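Local coordinates for protein lipase (Rhizopus niveus, PDB 1LGY) that hydrolyses ester bonds of triacylglycerols and of the partial glycerides derived from them, with strong preference for the 1- and 3-positions, at residues A[110-115]-A[178-183]. Residues are numbered along the deposited sequence; the frame is centred on the assembly and turned at random.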
# COMPACT_ATOMS: atom_id res chain seq x y z
N ALA A 110 -3.89 -16.09 2.75
CA ALA A 110 -4.13 -16.87 1.55
C ALA A 110 -4.79 -16.18 0.36
O ALA A 110 -4.37 -16.44 -0.76
CB ALA A 110 -5.00 -18.07 1.88
N GLY A 111 -5.83 -15.33 0.48
CA GLY A 111 -6.46 -14.75 -0.71
C GLY A 111 -5.64 -13.62 -1.32
O GLY A 111 -5.63 -13.47 -2.55
N PHE A 112 -4.91 -12.86 -0.49
CA PHE A 112 -4.18 -11.70 -0.96
C PHE A 112 -2.98 -12.20 -1.70
O PHE A 112 -2.66 -11.66 -2.75
CB PHE A 112 -3.70 -10.82 0.18
CG PHE A 112 -4.70 -10.11 1.09
CD1 PHE A 112 -6.04 -9.92 0.75
CD2 PHE A 112 -4.25 -9.64 2.33
CE1 PHE A 112 -6.90 -9.28 1.65
CE2 PHE A 112 -5.11 -8.99 3.22
CZ PHE A 112 -6.45 -8.81 2.88
N LEU A 113 -2.31 -13.25 -1.22
CA LEU A 113 -1.27 -13.90 -1.96
C LEU A 113 -1.84 -14.51 -3.24
O LEU A 113 -1.23 -14.23 -4.27
CB LEU A 113 -0.62 -14.98 -1.12
CG LEU A 113 0.57 -15.54 -1.81
CD1 LEU A 113 1.68 -14.51 -1.95
CD2 LEU A 113 0.99 -16.72 -1.01
N SER A 114 -2.93 -15.29 -3.34
CA SER A 114 -3.43 -15.69 -4.66
C SER A 114 -3.85 -14.53 -5.56
O SER A 114 -3.75 -14.67 -6.76
CB SER A 114 -4.65 -16.65 -4.60
OG SER A 114 -5.88 -16.14 -4.09
N SER A 115 -4.29 -13.37 -5.09
CA SER A 115 -4.50 -12.24 -5.99
C SER A 115 -3.16 -11.71 -6.45
O SER A 115 -3.03 -11.22 -7.56
CB SER A 115 -5.20 -11.14 -5.31
OG SER A 115 -6.45 -11.63 -4.91
N PRO A 178 -4.92 -3.52 5.16
CA PRO A 178 -5.13 -4.67 6.01
C PRO A 178 -3.85 -5.34 6.41
O PRO A 178 -2.82 -5.18 5.74
CB PRO A 178 -6.00 -5.60 5.20
CG PRO A 178 -5.65 -5.29 3.78
CD PRO A 178 -5.55 -3.76 3.86
N ARG A 179 -3.91 -6.14 7.48
CA ARG A 179 -2.75 -6.98 7.80
C ARG A 179 -2.62 -8.07 6.75
O ARG A 179 -3.58 -8.47 6.07
CB ARG A 179 -2.88 -7.66 9.13
CG ARG A 179 -3.02 -6.67 10.21
CD ARG A 179 -3.25 -7.39 11.50
NE ARG A 179 -3.05 -6.50 12.61
CZ ARG A 179 -4.07 -6.06 13.33
NH1 ARG A 179 -5.33 -6.41 13.06
NH2 ARG A 179 -3.83 -5.31 14.39
N VAL A 180 -1.37 -8.52 6.59
CA VAL A 180 -1.02 -9.46 5.56
C VAL A 180 -0.40 -10.74 6.09
O VAL A 180 -0.58 -11.79 5.50
CB VAL A 180 -0.05 -8.76 4.61
CG1 VAL A 180 0.32 -9.70 3.48
CG2 VAL A 180 -0.70 -7.55 3.92
N GLY A 181 0.32 -10.74 7.19
CA GLY A 181 1.01 -11.98 7.54
C GLY A 181 1.12 -12.18 9.02
O GLY A 181 0.76 -11.30 9.78
N ASN A 182 1.63 -13.35 9.37
CA ASN A 182 1.87 -13.80 10.74
C ASN A 182 3.10 -13.13 11.38
O ASN A 182 3.78 -12.37 10.69
CB ASN A 182 2.03 -15.32 10.67
CG ASN A 182 3.38 -15.75 10.11
OD1 ASN A 182 4.00 -16.69 10.59
ND2 ASN A 182 3.93 -15.08 9.11
N PRO A 183 3.47 -13.31 12.67
CA PRO A 183 4.61 -12.59 13.23
C PRO A 183 5.95 -12.81 12.55
O PRO A 183 6.67 -11.82 12.39
CB PRO A 183 4.59 -13.01 14.68
CG PRO A 183 3.13 -13.33 14.96
CD PRO A 183 2.73 -14.02 13.71
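In the alpha/beta-hydrolase fold of this lipase, the first turn of helix 110-133 meets the loop that leaves strand 170-175 through one residue, Phe112, whose ring reaches across to Pro178, Arg179 and Val180. Its CB points toward the loop, and CG, anti to the carbonyl carbon and beside the backbone N (chi1 -64°), sets the ring against Pro178 and the Arg179 carbonyl. The far end packs obliquely on the proline ring, Phe112 CZ lying 3.7 Å from Pro178 CG. The carbonyl oxygen of Arg179 comes up to the ring edge, close to its plane, with Phe112 CE2 3.3 Å from Arg179 O; there the C-H edge probably meets the partly negative oxygen favourably. Val180 touches more loosely, CG2 standing 4.4 Å from Phe112 CD2. Leu146, at the start of helix 146-161 and next to the nucleophile Ser145 on its GxSxG elbow, packs on both Phe112 and Pro178. The Pro178 side chain lies about 5 Å from that of Ser145 and about 6 Å from that of His257, near the catalytic triad without touching it. The first side-chain bond of Arg179 points away from the helix, and its NE forms a salt bridge with Glu240.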